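Side-chain contacts in polyhedrin (Operophtera brumata cypovirus 19, PDB 5A99), which packs into the microcrystalline occlusion bodies of this insect virus, the polyhedra, which as in other cypoviruses probably shelter virus particles outside the host: residues 89-94 with 129-134; 105-110 with 180-185; 155-160 with 243-248. All coordinates share one frame; numbering follows the deposited sequence.

Contact 1. Residues 89-94 with 129-134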
loop_
_atom_site.group_PDB
_atom_site.type_symbol
_atom_site.label_atom_id
_atom_site.label_comp_id
_atom_site.label_asym_id
_atom_site.label_seq_id
_atom_site.Cartn_x
_atom_site.Cartn_y
_atom_site.Cartn_z
ATOM N N ASP A 89 15.435 9.132 -16.021
ATOM C CA ASP A 89 16.122 10.396 -15.755
ATOM C C ASP A 89 15.498 11.519 -16.599
ATOM O O ASP A 89 15.167 12.582 -16.079
ATOM C CB ASP A 89 17.631 10.287 -16.054
ATOM C CG ASP A 89 18.388 9.428 -15.040
ATOM O OD1 ASP A 89 17.827 9.099 -13.974
ATOM O OD2 ASP A 89 19.569 9.102 -15.309
ATOM N N GLY A 90 15.319 11.266 -17.895
ATOM C CA GLY A 90 14.721 12.247 -18.800
ATOM C C GLY A 90 13.231 12.487 -18.601
ATOM O O GLY A 90 12.747 13.614 -18.767
ATOM N N LEU A 91 12.486 11.444 -18.248
ATOM C CA LEU A 91 11.036 11.599 -18.044
ATOM C C LEU A 91 10.736 12.391 -16.780
ATOM O O LEU A 91 9.700 13.050 -16.682
ATOM C CB LEU A 91 10.331 10.239 -17.989
ATOM C CG LEU A 91 10.602 9.253 -19.135
ATOM C CD1 LEU A 91 9.758 7.966 -18.978
ATOM C CD2 LEU A 91 10.357 9.907 -20.491
ATOM N N LEU A 92 11.634 12.321 -15.803
ATOM C CA LEU A 92 11.436 13.061 -14.556
ATOM C C LEU A 92 11.796 14.539 -14.687
ATOM O O LEU A 92 11.067 15.408 -14.197
ATOM C CB LEU A 92 12.259 12.436 -13.435
ATOM C CG LEU A 92 12.206 13.126 -12.073
ATOM C CD1 LEU A 92 10.757 13.238 -11.586
ATOM C CD2 LEU A 92 13.072 12.334 -11.091
ATOM N N SER A 93 12.921 14.819 -15.343
ATOM C CA SER A 93 13.496 16.163 -15.348
ATOM C C SER A 93 13.874 16.579 -16.765
ATOM O O SER A 93 14.687 15.922 -17.407
ATOM C CB SER A 93 14.738 16.229 -14.439
ATOM O OG SER A 93 14.444 15.947 -13.079
ATOM N N ASP A 94 13.285 17.674 -17.247
ATOM C CA ASP A 94 13.486 18.116 -18.628
ATOM C C ASP A 94 14.974 18.180 -18.992
ATOM O O ASP A 94 15.722 18.969 -18.405
ATOM C CB ASP A 94 12.838 19.493 -18.841
ATOM C CG ASP A 94 11.335 19.471 -18.640
ATOM O OD1 ASP A 94 10.875 18.988 -17.583
ATOM O OD2 ASP A 94 10.611 19.938 -19.544
ATOM N N ASN A 129 -1.262 12.207 -13.946
ATOM C CA ASN A 129 -0.177 13.163 -13.782
ATOM C C ASN A 129 0.951 12.874 -14.767
ATOM O O ASN A 129 1.002 11.804 -15.381
ATOM C CB ASN A 129 0.381 13.111 -12.363
ATOM C CG ASN A 129 -0.379 14.005 -11.400
ATOM O OD1 ASN A 129 -1.258 14.769 -11.795
ATOM N ND2 ASN A 129 -0.026 13.919 -10.122
ATOM N N LYS A 130 1.842 13.843 -14.924
ATOM C CA LYS A 130 3.117 13.619 -15.585
ATOM C C LYS A 130 3.959 12.684 -14.721
ATOM O O LYS A 130 3.634 12.434 -13.559
ATOM C CB LYS A 130 3.878 14.936 -15.707
ATOM C CG LYS A 130 3.194 16.037 -16.506
ATOM C CD LYS A 130 4.103 17.263 -16.549
ATOM C CE LYS A 130 3.616 18.326 -17.524
ATOM N NZ LYS A 130 4.155 18.136 -18.913
ATOM N N TYR A 131 5.067 12.206 -15.276
ATOM C CA TYR A 131 6.011 11.394 -14.518
ATOM C C TYR A 131 6.403 12.075 -13.201
ATOM O O TYR A 131 6.542 11.415 -12.170
ATOM C CB TYR A 131 7.266 11.132 -15.361
ATOM C CG TYR A 131 8.232 10.120 -14.773
ATOM C CD1 TYR A 131 9.092 10.462 -13.727
ATOM C CD2 TYR A 131 8.303 8.829 -15.280
ATOM C CE1 TYR A 131 9.992 9.534 -13.201
ATOM C CE2 TYR A 131 9.192 7.907 -14.770
ATOM C CZ TYR A 131 10.027 8.253 -13.726
ATOM O OH TYR A 131 10.897 7.307 -13.230
ATOM N N ASN A 132 6.581 13.396 -13.240
ATOM C CA ASN A 132 7.092 14.128 -12.084
ATOM C C ASN A 132 6.091 14.157 -10.933
ATOM O O ASN A 132 6.440 14.519 -9.814
ATOM C CB ASN A 132 7.536 15.546 -12.473
ATOM C CG ASN A 132 6.386 16.421 -13.007
ATOM O OD1 ASN A 132 5.221 16.244 -12.651
ATOM N ND2 ASN A 132 6.727 17.376 -13.868
ATOM N N ASN A 133 4.854 13.762 -11.236
ATOM C CA ASN A 133 3.822 13.504 -10.237
ATOM C C ASN A 133 3.435 14.724 -9.398
ATOM O O ASN A 133 3.109 14.599 -8.208
ATOM C CB ASN A 133 4.258 12.352 -9.326
ATOM C CG ASN A 133 3.145 11.855 -8.417
ATOM O OD1 ASN A 133 1.959 11.890 -8.763
ATOM N ND2 ASN A 133 3.529 11.374 -7.245
ATOM N N ILE A 134 3.445 15.896 -10.029
ATOM C CA ILE A 134 2.942 17.113 -9.397
ATOM C C ILE A 134 1.583 17.444 -9.985
ATOM O O ILE A 134 1.418 17.558 -11.208
ATOM C CB ILE A 134 3.913 18.299 -9.560
ATOM C CG1 ILE A 134 5.265 17.944 -8.916
ATOM C CG2 ILE A 134 3.325 19.580 -8.943
ATOM C CD1 ILE A 134 6.384 18.893 -9.297
HETATM O O HOH W 1 7.753 14.673 -15.676
HETATM O O HOH W 2 9.508 17.339 -15.127
#
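The ring of Y131 meets L91 and L92, two successive residues at the C-terminal end of a helix. L91 comes over one face of the ring. Its CB lies 4.1 Å from the ring centroid and 28° off the ring normal, a CH-pi contact. L92 meets the CD1-CE1 side of the ring, its CB 3.7 Å from Y131 CE1. The CD1 methyl of L92 reaches the ring edge in plane and packs 3.8 Å from N132 CA. Y131 CG stands anti to the backbone N (chi1 -171°), which carries the ring from its loop to the two leucines. The phenolic OH is held by R88 NE, one turn back in the same helix.

Two waters bridge the segments beside this apolar patch. The first joins backbone to backbone: it gives a proton to L91 O at 2.7 Å and accepts weakly from N132 N. The second donates to L92 O and to D94 OD1, and accepts from the side-chain ND2 of N132 at 3.1 Å. The amide of N132 is thus used at both ends, because its OD1 takes I134 N at 3.2 Å in an Asx turn. It overlaps the end of the type I turn from K130 to N133.

The contact joins the end of helix 81-92 to the loop leaving strand 125-129. W63 meets the Y131 ring, and Y222 and F236 of the second subunit pack on L92 and N132.

Contact 2. Residues 105-110 with 180-185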
loop_
_atom_site.group_PDB
_atom_site.type_symbol
_atom_site.label_atom_id
_atom_site.label_comp_id
_atom_site.label_asym_id
_atom_site.label_seq_id
_atom_site.Cartn_x
_atom_site.Cartn_y
_atom_site.Cartn_z
ATOM N N MET A 105 9.539 1.473 -25.219
ATOM C CA MET A 105 8.765 0.364 -25.755
ATOM C C MET A 105 7.853 -0.198 -24.672
ATOM O O MET A 105 6.831 -0.811 -24.969
ATOM C CB MET A 105 9.700 -0.732 -26.252
ATOM C CG MET A 105 10.508 -0.346 -27.460
ATOM S SD MET A 105 9.493 0.445 -28.730
ATOM C CE MET A 105 10.658 0.462 -30.094
ATOM N N ASN A 106 8.223 0.037 -23.414
ATOM C CA ASN A 106 7.490 -0.515 -22.278
ATOM C C ASN A 106 6.270 0.312 -21.898
ATOM O O ASN A 106 5.487 -0.102 -21.051
ATOM C CB ASN A 106 8.419 -0.668 -21.053
ATOM C CG ASN A 106 9.114 0.645 -20.665
ATOM O OD1 ASN A 106 9.263 1.550 -21.490
ATOM N ND2 ASN A 106 9.556 0.737 -19.410
ATOM N N GLU A 107 6.117 1.476 -22.516
ATOM C CA GLU A 107 5.060 2.415 -22.134
ATOM C C GLU A 107 3.748 2.170 -22.876
ATOM O O GLU A 107 3.751 1.795 -24.043
ATOM C CB GLU A 107 5.514 3.849 -22.401
ATOM C CG GLU A 107 6.716 4.306 -21.574
ATOM C CD GLU A 107 7.010 5.774 -21.791
ATOM O OE1 GLU A 107 7.524 6.121 -22.870
ATOM O OE2 GLU A 107 6.705 6.588 -20.897
ATOM N N PRO A 108 2.619 2.415 -22.197
ATOM C CA PRO A 108 1.282 2.198 -22.752
ATOM C C PRO A 108 0.938 3.253 -23.798
ATOM O O PRO A 108 1.390 4.398 -23.717
ATOM C CB PRO A 108 0.370 2.329 -21.524
ATOM C CG PRO A 108 1.103 3.274 -20.621
ATOM C CD PRO A 108 2.569 2.985 -20.838
ATOM N N VAL A 109 0.148 2.854 -24.783
ATOM C CA VAL A 109 -0.305 3.762 -25.819
ATOM C C VAL A 109 -1.539 4.530 -25.367
ATOM O O VAL A 109 -1.708 5.713 -25.662
ATOM C CB VAL A 109 -0.654 2.971 -27.093
ATOM C CG1 VAL A 109 -1.116 3.912 -28.196
ATOM C CG2 VAL A 109 0.537 2.165 -27.540
ATOM N N SER A 110 -2.411 3.844 -24.640
ATOM C CA SER A 110 -3.683 4.424 -24.268
ATOM C C SER A 110 -4.262 3.599 -23.139
ATOM O O SER A 110 -3.676 2.585 -22.724
ATOM C CB SER A 110 -4.642 4.444 -25.460
ATOM O OG SER A 110 -5.035 3.120 -25.793
ATOM N N PRO A 180 -0.784 13.156 -20.285
ATOM C CA PRO A 180 0.672 13.018 -20.359
ATOM C C PRO A 180 1.124 11.763 -21.124
ATOM O O PRO A 180 0.517 10.698 -20.986
ATOM C CB PRO A 180 1.082 12.953 -18.886
ATOM C CG PRO A 180 0.037 13.780 -18.184
ATOM C CD PRO A 180 -1.244 13.510 -18.931
ATOM N N CYS A 181 2.181 11.910 -21.923
ATOM C CA CYS A 181 2.794 10.787 -22.632
ATOM C C CYS A 181 3.378 9.735 -21.705
ATOM O O CYS A 181 3.401 8.557 -22.043
ATOM C CB CYS A 181 3.934 11.280 -23.528
ATOM S SG CYS A 181 3.462 11.761 -25.190
ATOM N N HIS A 182 3.871 10.180 -20.554
ATOM C CA HIS A 182 4.599 9.328 -19.612
ATOM C C HIS A 182 3.878 9.422 -18.277
ATOM O O HIS A 182 4.205 10.250 -17.433
ATOM C CB HIS A 182 6.052 9.788 -19.492
ATOM C CG HIS A 182 6.713 10.023 -20.818
ATOM N ND1 HIS A 182 7.292 9.009 -21.548
ATOM C CD2 HIS A 182 6.861 11.146 -21.555
ATOM C CE1 HIS A 182 7.778 9.500 -22.675
ATOM N NE2 HIS A 182 7.531 10.795 -22.704
ATOM N N PRO A 183 2.866 8.569 -18.100
ATOM C CA PRO A 183 1.817 8.763 -17.097
ATOM C C PRO A 183 2.125 8.243 -15.701
ATOM O O PRO A 183 2.855 7.262 -15.516
ATOM C CB PRO A 183 0.640 7.972 -17.683
ATOM C CG PRO A 183 1.291 6.839 -18.387
ATOM C CD PRO A 183 2.592 7.405 -18.958
ATOM N N VAL A 184 1.575 8.964 -14.728
ATOM C CA VAL A 184 1.370 8.482 -13.369
ATOM C C VAL A 184 -0.151 8.521 -13.223
ATOM O O VAL A 184 -0.792 9.455 -13.698
ATOM C CB VAL A 184 2.021 9.400 -12.329
ATOM C CG1 VAL A 184 1.425 9.154 -10.949
ATOM C CG2 VAL A 184 3.558 9.220 -12.306
ATOM N N ILE A 185 -0.747 7.513 -12.611
ATOM C CA ILE A 185 -2.201 7.457 -12.592
ATOM C C ILE A 185 -2.784 7.272 -11.199
ATOM O O ILE A 185 -2.402 6.355 -10.466
ATOM C CB ILE A 185 -2.718 6.360 -13.528
ATOM C CG1 ILE A 185 -2.449 6.740 -14.991
ATOM C CG2 ILE A 185 -4.204 6.151 -13.346
ATOM C CD1 ILE A 185 -2.650 5.596 -15.943
HETATM O O HOH W 3 2.972 6.013 -21.611
#
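A histidine-carboxylate hydrogen bond links the loop before strand 110-116 to the segment that leads into strand 184-190. The pair is E107 and H182. H182 ND1 donates to E107 OE2 at 2.6 Å, with an N-H...O angle of 154°. The carboxylate oxygen uses its syn lone pair and sits at the edge of the imidazole, near its plane. Carboxylate and ring are nearly coplanar, 17° apart. Such a short in-plane bond would restrain the rotation of both flat groups.

E107 reaches across with CG anti to its carbonyl carbon (chi1 -64°) and an extended chain beyond. Further bonds fix its carboxylate: OE2 also accepts from W63 NE1, and OE1 accepts from the backbone N of G104. These second partners position the acid for the histidine. The negative charge of E107 would probably stabilise a protonated H182. L91 of helix 81-92 packs against both side chains.

Beside the polar pair, two prolines meet. P108 and P183 touch through their CG atoms at 4.2 Å. P108 also packs on L39 of strand 33-40, and P183 on V128 of strand 125-129, so the contact spans elements of both sheets. A water lies between the two backbones, 2.6 Å from C181 O and 3.1 Å from P108 O.

Contact 3. Residues 155-160 with 243-248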
loop_
_atom_site.group_PDB
_atom_site.type_symbol
_atom_site.label_atom_id
_atom_site.label_comp_id
_atom_site.label_asym_id
_atom_site.label_seq_id
_atom_site.Cartn_x
_atom_site.Cartn_y
_atom_site.Cartn_z
ATOM N N LEU A 155 -18.337 12.368 -18.342
ATOM C CA LEU A 155 -17.597 12.117 -19.570
ATOM C C LEU A 155 -17.570 10.635 -19.907
ATOM O O LEU A 155 -17.124 10.240 -20.988
ATOM C CB LEU A 155 -16.160 12.593 -19.436
ATOM C CG LEU A 155 -15.936 14.044 -19.028
ATOM C CD1 LEU A 155 -14.450 14.346 -19.163
ATOM C CD2 LEU A 155 -16.804 15.017 -19.866
ATOM N N MET A 156 -18.007 9.811 -18.967
ATOM C CA MET A 156 -17.938 8.373 -19.166
ATOM C C MET A 156 -19.134 7.894 -19.973
ATOM O O MET A 156 -20.158 8.580 -20.076
ATOM C CB MET A 156 -17.869 7.630 -17.830
ATOM C CG MET A 156 -16.783 8.142 -16.903
ATOM S SD MET A 156 -16.712 7.272 -15.340
ATOM C CE MET A 156 -15.567 5.971 -15.762
ATOM N N ARG A 157 -18.975 6.716 -20.563
ATOM C CA ARG A 157 -20.025 6.088 -21.339
ATOM C C ARG A 157 -20.418 4.802 -20.646
ATOM O O ARG A 157 -19.600 3.891 -20.476
ATOM C CB ARG A 157 -19.581 5.812 -22.774
ATOM C CG ARG A 157 -19.475 7.068 -23.630
ATOM C CD ARG A 157 -19.049 6.739 -25.053
ATOM N NE ARG A 157 -20.011 5.877 -25.743
ATOM C CZ ARG A 157 -19.683 4.785 -26.435
ATOM N NH1 ARG A 157 -18.418 4.403 -26.518
ATOM N NH2 ARG A 157 -20.617 4.070 -27.051
ATOM N N PRO A 158 -21.677 4.732 -20.226
ATOM C CA PRO A 158 -22.188 3.590 -19.475
ATOM C C PRO A 158 -22.229 2.332 -20.320
ATOM O O PRO A 158 -22.294 2.399 -21.550
ATOM C CB PRO A 158 -23.610 4.016 -19.109
ATOM C CG PRO A 158 -23.661 5.473 -19.323
ATOM C CD PRO A 158 -22.711 5.753 -20.432
ATOM N N ILE A 159 -22.187 1.194 -19.643
ATOM C CA ILE A 159 -22.368 -0.102 -20.281
ATOM C C ILE A 159 -23.544 -0.788 -19.594
ATOM O O ILE A 159 -23.632 -0.803 -18.360
ATOM C CB ILE A 159 -21.120 -0.989 -20.156
ATOM C CG1 ILE A 159 -19.894 -0.293 -20.751
ATOM C CG2 ILE A 159 -21.355 -2.344 -20.840
ATOM C CD1 ILE A 159 -18.588 -1.019 -20.463
ATOM N N ARG A 160 -24.453 -1.343 -20.392
ATOM C CA ARG A 160 -25.713 -1.843 -19.865
ATOM C C ARG A 160 -25.733 -3.367 -19.770
ATOM O O ARG A 160 -25.096 -4.074 -20.562
ATOM C CB ARG A 160 -26.894 -1.326 -20.703
ATOM C CG ARG A 160 -27.068 0.200 -20.664
ATOM C CD ARG A 160 -28.246 0.693 -21.515
ATOM N NE ARG A 160 -29.417 0.992 -20.693
ATOM C CZ ARG A 160 -29.878 2.213 -20.436
ATOM N NH1 ARG A 160 -29.287 3.287 -20.947
ATOM N NH2 ARG A 160 -30.952 2.358 -19.668
ATOM N N LYS A 243 -12.373 -2.079 -28.742
ATOM C CA LYS A 243 -11.869 -1.028 -29.629
ATOM C C LYS A 243 -12.925 -0.612 -30.646
ATOM O O LYS A 243 -13.044 0.570 -30.987
ATOM C CB LYS A 243 -10.618 -1.492 -30.375
ATOM C CG LYS A 243 -10.075 -0.436 -31.329
ATOM C CD LYS A 243 -9.082 -1.007 -32.340
ATOM C CE LYS A 243 -8.703 0.055 -33.373
ATOM N NZ LYS A 243 -7.587 -0.381 -34.273
ATOM N N CYS A 244 -13.687 -1.592 -31.123
ATOM C CA CYS A 244 -14.711 -1.358 -32.135
ATOM C C CYS A 244 -16.019 -0.949 -31.481
ATOM O O CYS A 244 -17.042 -0.802 -32.143
ATOM C CB CYS A 244 -14.916 -2.622 -32.968
ATOM S SG CYS A 244 -13.478 -3.086 -33.939
ATOM N N ASP A 245 -15.968 -0.791 -30.165
ATOM C CA ASP A 245 -17.089 -0.305 -29.379
ATOM C C ASP A 245 -18.213 -1.323 -29.191
ATOM O O ASP A 245 -19.389 -0.989 -29.282
ATOM C CB ASP A 245 -17.647 0.980 -29.972
ATOM C CG ASP A 245 -18.215 1.890 -28.906
ATOM O OD1 ASP A 245 -17.411 2.410 -28.105
ATOM O OD2 ASP A 245 -19.447 2.065 -28.839
ATOM N N ILE A 246 -17.853 -2.562 -28.907
ATOM C CA ILE A 246 -18.854 -3.562 -28.589
ATOM C C ILE A 246 -18.882 -3.721 -27.081
ATOM O O ILE A 246 -17.834 -3.789 -26.426
ATOM C CB ILE A 246 -18.563 -4.907 -29.276
ATOM C CG1 ILE A 246 -18.555 -4.720 -30.792
ATOM C CG2 ILE A 246 -19.595 -5.951 -28.861
ATOM C CD1 ILE A 246 -18.395 -6.001 -31.569
ATOM N N ALA A 247 -20.096 -3.751 -26.540
ATOM C CA ALA A 247 -20.309 -3.920 -25.116
ATOM C C ALA A 247 -20.381 -5.402 -24.791
ATOM O O ALA A 247 -21.355 -6.077 -25.135
ATOM C CB ALA A 247 -21.575 -3.209 -24.682
ATOM N N VAL A 248 -19.318 -5.904 -24.163
ATOM C CA VAL A 248 -19.199 -7.324 -23.848
ATOM C C VAL A 248 -19.203 -7.551 -22.337
ATOM O O VAL A 248 -19.294 -8.688 -21.878
ATOM C CB VAL A 248 -17.905 -7.925 -24.419
ATOM C CG1 VAL A 248 -17.902 -7.832 -25.941
ATOM C CG2 VAL A 248 -16.669 -7.248 -23.799
ATOM O OXT VAL A 248 -19.097 -6.610 -21.540
#
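R157 leaves its strand with CG anti to the carbonyl carbon and beside the backbone N, then bends at chi3 (62°) and brings its guanidinium to D245. The aspartate meets it from the opposite direction. Its own first torsion is unusual, at -149°, away from the common staggered values. The end of D245 therefore comes nearer to the strand than its CB bond alone would suggest.

The two groups form a bidentate salt bridge, end-on. R157 NH1 donates to D245 OD1 at 2.7 Å, and R157 NH2 donates to D245 OD2 at 2.9 Å. Both bonds are nearly straight. Each carboxylate oxygen uses its syn lone pair, and both lie close to the guanidinium plane. The two planes are 18° apart, so the groups face each other edge to edge. Two bonds in one plane resist twisting of either group about the line between them.

This bridge ties strand 157-161, an outermost strand of the six-stranded antiparallel sheet within this chain, to the C-terminal tail after helix 225-236. R157 and I159 are two apart in the strand and both send their CB bonds toward the tail. The same strand is paired by backbone bonds to strand 164-173.

R241 NH1 makes a long, weak ion pair with D245 OD2 and is also near R157 NH2, so the carboxylate probably offsets the charge of both arginines. R241 NH2 also donates to P158 O.

Further along, the contact becomes apolar. I159 CG2 stands anti to the backbone N and lies 3.9 Å from A247 CB, methyl against methyl.

From the N terminus, the chain runs through helix 81-92 to the first half of contact 1, then to residues 105-110 of contact 2. Contact 1 closes at 129-134, after strand 125-129. Residues 155-160 then open contact 3 before 180-185 close contact 2, and contact 3 closes at the C terminus. Contact 2 thus crosses both others, while contacts 1 and 3 follow in series. Contacts 1 and 2 touch: V184 N probably bonds to N129 O. Together they join the helix to the three-stranded sheet. Contact 3 stands apart, its centre 32 Å from that of contact 1, and fastens the tail to the six-stranded sheet.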